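Local coordinates for putative transcriptional regulator protein, LacI family (PDB 3MIZ) that probably acts as a DNA-binding transcriptional repressor of the LacI family, its regulatory core being built like a periplasmic sugar-binding protein, at residues 190-195 against 219-224; 84-89 against 106-111. All blocks are in the same frame, centred on the assembly; numbering follows the deposited sequence.

Interaction 1 (190-195 against 219-224); sequences EMLKQD and LGLRIP
Leu192, toward the C-terminal end of helix 184-192, meets the 219-224 loop with both the base and the end of its side chain. At the base, CB lies 3.7 Å from CD1 of Leu219. The chain then turns beside its own backbone N (chi1 -71°), which carries the isopropyl end past Leu219 and toward the next leucine. At the fork, CD2 reaches across to CD1 of Leu221, 4.0 Å away, with the two side chains set aslant. Leu219 CD1 is shared, since CG of Lys193 also approaches it, at 4.0 Å. Lys193 and Leu219 cross at about a right angle, and the closest approach is at the foot of the lysine, its CG; a bend at chi3 (-64°) redirects the rest of the chain. Lysine suits this exposed margin, with methylene groups for the leucine and an ammonium group for solvent. Between the two loop leucines, Gly220 takes a positive phi (81°) as the C-prime residue of a Schellman motif closing helix 206-217, in which Leu221 N bonds to Ala216 O. That reversal leaves Leu219 and Leu221 directed at the same neighbour. No hydrogen bond crosses between the segments. Leu192 also rests on Ile201 of strand 200-203 and on Ala216 of helix 206-217, filling the groove where two successive helices lie side by side on one face of the parallel part of a Rossmann-like sheet.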
loop_
_atom_site.group_PDB
_atom_site.type_symbol
_atom_site.label_atom_id
_atom_site.label_comp_id
_atom_site.label_asym_id
_atom_site.label_seq_id
_atom_site.Cartn_x
_atom_site.Cartn_y
_atom_site.Cartn_z
ATOM N N GLU A 190 5.457 22.777 14.419
ATOM C CA GLU A 190 4.986 23.719 15.429
ATOM C C GLU A 190 5.179 23.128 16.820
ATOM O O GLU A 190 5.644 23.806 17.739
ATOM C CB GLU A 190 3.503 24.031 15.200
ATOM C CG GLU A 190 2.910 25.077 16.140
ATOM C CD GLU A 190 3.656 26.403 16.098
ATOM O OE1 GLU A 190 3.959 26.888 14.985
ATOM O OE2 GLU A 190 3.931 26.965 17.183
HETATM N N MSE A 191 4.830 21.851 16.958
HETATM C CA MSE A 191 4.938 21.135 18.221
HETATM C C MSE A 191 6.375 21.046 18.733
HETATM O O MSE A 191 6.637 21.184 19.930
HETATM C CB MSE A 191 4.370 19.723 18.047
HETATM C CG MSE A 191 4.332 18.885 19.303
HETATM SE SE MSE A 191 3.594 17.121 18.940
HETATM C CE MSE A 191 1.740 17.640 18.700
ATOM N N LEU A 192 7.307 20.814 17.817
ATOM C CA LEU A 192 8.713 20.679 18.181
ATOM C C LEU A 192 9.419 22.018 18.394
ATOM O O LEU A 192 10.529 22.066 18.934
ATOM C CB LEU A 192 9.440 19.871 17.107
ATOM C CG LEU A 192 9.080 18.380 17.069
ATOM C CD1 LEU A 192 9.550 17.745 15.757
ATOM C CD2 LEU A 192 9.713 17.686 18.268
ATOM N N LYS A 193 8.783 23.101 17.965
ATOM C CA LYS A 193 9.374 24.421 18.132
ATOM C C LYS A 193 8.893 25.074 19.419
ATOM O O LYS A 193 9.352 26.154 19.784
ATOM C CB LYS A 193 9.052 25.315 16.933
ATOM C CG LYS A 193 9.864 24.966 15.690
ATOM C CD LYS A 193 9.766 26.039 14.619
ATOM C CE LYS A 193 8.352 26.182 14.086
ATOM N NZ LYS A 193 8.286 27.170 12.970
ATOM N N GLN A 194 7.968 24.407 20.103
ATOM C CA GLN A 194 7.436 24.909 21.361
ATOM C C GLN A 194 8.587 25.083 22.343
ATOM O O GLN A 194 9.592 24.374 22.266
ATOM C CB GLN A 194 6.429 23.919 21.954
ATOM C CG GLN A 194 5.156 23.729 21.153
ATOM C CD GLN A 194 4.227 22.721 21.804
ATOM O OE1 GLN A 194 4.587 21.561 21.993
ATOM N NE2 GLN A 194 3.024 23.161 22.152
ATOM N N ASP A 195 8.437 26.027 23.266
ATOM C CA ASP A 195 9.467 26.275 24.266
ATOM C C ASP A 195 9.617 25.048 25.164
ATOM O O ASP A 195 10.727 24.673 25.533
ATOM C CB ASP A 195 9.108 27.516 25.087
ATOM C CG ASP A 195 9.142 28.789 24.253
ATOM O OD1 ASP A 195 10.234 29.149 23.759
ATOM O OD2 ASP A 195 8.077 29.425 24.087
ATOM N N LEU A 219 14.906 20.240 11.865
ATOM C CA LEU A 219 15.181 21.196 12.939
ATOM C C LEU A 219 16.477 20.832 13.655
ATOM O O LEU A 219 16.794 21.392 14.705
ATOM C CB LEU A 219 14.030 21.218 13.954
ATOM C CG LEU A 219 12.675 21.764 13.493
ATOM C CD1 LEU A 219 11.636 21.504 14.580
ATOM C CD2 LEU A 219 12.783 23.252 13.201
ATOM N N GLY A 220 17.210 19.879 13.087
ATOM C CA GLY A 220 18.470 19.458 13.670
ATOM C C GLY A 220 18.355 18.486 14.825
ATOM O O GLY A 220 19.345 18.203 15.501
ATOM N N LEU A 221 17.156 17.968 15.070
ATOM C CA LEU A 221 16.968 17.022 16.164
ATOM C C LEU A 221 17.291 15.598 15.713
ATOM O O LEU A 221 16.976 15.213 14.586
ATOM C CB LEU A 221 15.527 17.086 16.679
ATOM C CG LEU A 221 15.108 18.429 17.292
ATOM C CD1 LEU A 221 13.622 18.417 17.624
ATOM C CD2 LEU A 221 15.933 18.687 18.548
ATOM N N ARG A 222 17.934 14.835 16.594
ATOM C CA ARG A 222 18.292 13.445 16.314
ATOM C C ARG A 222 17.160 12.620 16.902
ATOM O O ARG A 222 16.701 12.892 18.016
ATOM C CB ARG A 222 19.616 13.088 16.992
ATOM C CG ARG A 222 20.747 14.040 16.641
ATOM C CD ARG A 222 22.029 13.714 17.401
ATOM N NE ARG A 222 23.096 14.660 17.072
ATOM C CZ ARG A 222 24.348 14.566 17.512
ATOM N NH1 ARG A 222 24.703 13.566 18.307
ATOM N NH2 ARG A 222 25.248 15.475 17.154
ATOM N N ILE A 223 16.711 11.605 16.177
ATOM C CA ILE A 223 15.580 10.832 16.663
ATOM C C ILE A 223 15.702 10.299 18.091
ATOM O O ILE A 223 15.447 11.039 19.040
ATOM C CB ILE A 223 15.197 9.709 15.681
ATOM C CG1 ILE A 223 14.994 10.294 14.281
ATOM C CG2 ILE A 223 13.916 9.026 16.149
ATOM C CD1 ILE A 223 13.908 11.376 14.193
ATOM N N PRO A 224 16.126 9.039 18.285
ATOM C CA PRO A 224 16.176 8.670 19.703
ATOM C C PRO A 224 16.832 9.697 20.641
ATOM O O PRO A 224 16.239 10.080 21.649
ATOM C CB PRO A 224 16.906 7.326 19.682
ATOM C CG PRO A 224 17.817 7.465 18.511
ATOM C CD PRO A 224 16.930 8.111 17.473
#

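Interaction 2 (84-89 against 106-111); sequences VDPESG and ELLPSI
Leu107 sets its CD2 methyl over the flat face of the Asp85 carboxylate, at nearly equal distances from its atoms: 3.6 Å to CG and 3.7 Å to OD1. The two side chains meet at a slant. With CG anti to its backbone N (chi1 -174°), Leu107 extends far enough from the turn to bring this branch across. The carboxylate oxygens have their own polar partners: OD2 is hydrogen-bonded to Thr104 OG1, and OD1 makes a weak bond to Gln103 N. These bonds help fix the plane that the methyl covers, and aspartate suits the place because its two oxygens can accept from both donors while its face lies under the leucine.

Pro86 and Leu108 face one another differently. Here the leucine points end-on at the outer side of the pyrrolidine ring, its CD1 3.8 Å from Pro86 CG and 4.0 Å from Pro86 CD. The rigid ring offers a compact apolar surface and, lacking an N-H, leaves no backbone donor to satisfy. It also rests on Glu59 and Trp63 of helix 56-68, whereas Leu108 also touches Thr95 and Met97 of strand 95-97. The contact thus ties two surface loops together beside strand 95-97, with which the start of strand 110-113 is backbone-bonded through Ile111 and Met97, in the lobe architecture characteristic of type I periplasmic-binding-protein folds.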
loop_
_atom_site.group_PDB
_atom_site.type_symbol
_atom_site.label_atom_id
_atom_site.label_comp_id
_atom_site.label_asym_id
_atom_site.label_seq_id
_atom_site.Cartn_x
_atom_site.Cartn_y
_atom_site.Cartn_z
ATOM N N VAL A 84 -20.697 -1.242 11.400
ATOM C CA VAL A 84 -21.660 -1.186 10.311
ATOM C C VAL A 84 -22.364 -2.508 10.075
ATOM O O VAL A 84 -21.784 -3.584 10.268
ATOM C CB VAL A 84 -20.968 -0.760 8.995
ATOM C CG1 VAL A 84 -19.810 -1.699 8.688
ATOM C CG2 VAL A 84 -21.968 -0.771 7.838
ATOM N N ASP A 85 -23.633 -2.417 9.687
ATOM C CA ASP A 85 -24.426 -3.597 9.372
ATOM C C ASP A 85 -24.287 -3.831 7.877
ATOM O O ASP A 85 -24.467 -2.910 7.079
ATOM C CB ASP A 85 -25.906 -3.363 9.693
ATOM C CG ASP A 85 -26.277 -3.780 11.099
ATOM O OD1 ASP A 85 -25.368 -4.007 11.930
ATOM O OD2 ASP A 85 -27.492 -3.876 11.376
ATOM N N PRO A 86 -23.952 -5.061 7.470
ATOM C CA PRO A 86 -23.833 -5.262 6.023
ATOM C C PRO A 86 -25.197 -5.016 5.368
ATOM O O PRO A 86 -26.234 -5.216 5.999
ATOM C CB PRO A 86 -23.405 -6.723 5.903
ATOM C CG PRO A 86 -22.667 -6.982 7.205
ATOM C CD PRO A 86 -23.542 -6.262 8.219
ATOM N N GLU A 87 -25.180 -4.566 4.119
ATOM C CA GLU A 87 -26.403 -4.319 3.357
ATOM C C GLU A 87 -26.560 -5.467 2.359
ATOM O O GLU A 87 -26.196 -5.332 1.191
ATOM C CB GLU A 87 -26.292 -2.988 2.611
ATOM C CG GLU A 87 -26.473 -1.768 3.494
ATOM C CD GLU A 87 -27.909 -1.613 3.962
ATOM O OE1 GLU A 87 -28.785 -1.383 3.099
ATOM O OE2 GLU A 87 -28.162 -1.731 5.183
ATOM N N SER A 88 -27.100 -6.588 2.830
ATOM C CA SER A 88 -27.280 -7.781 2.002
ATOM C C SER A 88 -28.676 -7.986 1.408
ATOM O O SER A 88 -28.947 -9.021 0.796
ATOM C CB SER A 88 -26.904 -9.021 2.808
ATOM O OG SER A 88 -27.649 -9.076 4.012
ATOM N N GLY A 89 -29.562 -7.014 1.582
ATOM C CA GLY A 89 -30.903 -7.173 1.046
ATOM C C GLY A 89 -31.563 -8.412 1.622
ATOM O O GLY A 89 -31.671 -8.542 2.839
ATOM N N GLU A 106 -24.808 -8.287 18.107
ATOM C CA GLU A 106 -24.671 -9.699 17.767
ATOM C C GLU A 106 -25.349 -10.138 16.475
ATOM O O GLU A 106 -25.811 -11.274 16.371
ATOM C CB GLU A 106 -25.180 -10.568 18.919
ATOM C CG GLU A 106 -24.588 -10.197 20.271
ATOM C CD GLU A 106 -24.690 -11.325 21.279
ATOM O OE1 GLU A 106 -23.947 -12.319 21.124
ATOM O OE2 GLU A 106 -25.511 -11.222 22.217
ATOM N N LEU A 107 -25.408 -9.252 15.489
ATOM C CA LEU A 107 -26.024 -9.604 14.214
ATOM C C LEU A 107 -25.205 -10.701 13.526
ATOM O O LEU A 107 -25.758 -11.634 12.938
ATOM C CB LEU A 107 -26.100 -8.376 13.302
ATOM C CG LEU A 107 -26.857 -8.549 11.983
ATOM C CD1 LEU A 107 -28.350 -8.722 12.259
ATOM C CD2 LEU A 107 -26.630 -7.332 11.108
ATOM N N LEU A 108 -23.882 -10.586 13.617
ATOM C CA LEU A 108 -22.966 -11.547 12.998
ATOM C C LEU A 108 -21.689 -11.646 13.816
ATOM O O LEU A 108 -21.359 -10.727 14.560
ATOM C CB LEU A 108 -22.576 -11.068 11.607
ATOM C CG LEU A 108 -23.626 -10.977 10.506
ATOM C CD1 LEU A 108 -23.088 -10.109 9.366
ATOM C CD2 LEU A 108 -23.957 -12.383 10.021
ATOM N N PRO A 109 -20.960 -12.769 13.703
ATOM C CA PRO A 109 -19.721 -12.867 14.474
ATOM C C PRO A 109 -18.724 -11.868 13.898
ATOM O O PRO A 109 -18.760 -11.557 12.704
ATOM C CB PRO A 109 -19.290 -14.316 14.266
ATOM C CG PRO A 109 -19.913 -14.682 12.956
ATOM C CD PRO A 109 -21.268 -14.046 13.039
ATOM N N SER A 110 -17.840 -11.355 14.743
ATOM C CA SER A 110 -16.871 -10.379 14.275
ATOM C C SER A 110 -15.566 -10.487 15.032
ATOM O O SER A 110 -15.536 -10.887 16.196
ATOM C CB SER A 110 -17.426 -8.963 14.423
ATOM O OG SER A 110 -17.705 -8.669 15.778
ATOM N N ILE A 111 -14.483 -10.137 14.351
ATOM C CA ILE A 111 -13.167 -10.170 14.962
ATOM C C ILE A 111 -12.452 -8.886 14.538
ATOM O O ILE A 111 -12.376 -8.561 13.349
ATOM C CB ILE A 111 -12.411 -11.456 14.536
ATOM C CG1 ILE A 111 -11.102 -11.574 15.313
ATOM C CG2 ILE A 111 -12.190 -11.467 13.028
ATOM C CD1 ILE A 111 -10.465 -12.975 15.250
#

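How the interactions relate
Both segments of interaction 2 precede those of interaction 1 in the sequence, and the protein's middle lies between them. Their centres are about 45 Å apart and their nearest atoms about 30 Å, so neither touches the other. They share no sheet: 84-89 and 106-111 lie at the sheet that includes strand 95-97, the second of them running into strand 110-113, whereas 190-195 and 219-224 belong to the helices and loops covering the five-stranded sheet that contains strand 200-203. This separation matches the two-lobed core expected of LacI-family regulators. Each contact therefore joins elements within its own lobe, and neither spans the cleft where relatives bind effectors.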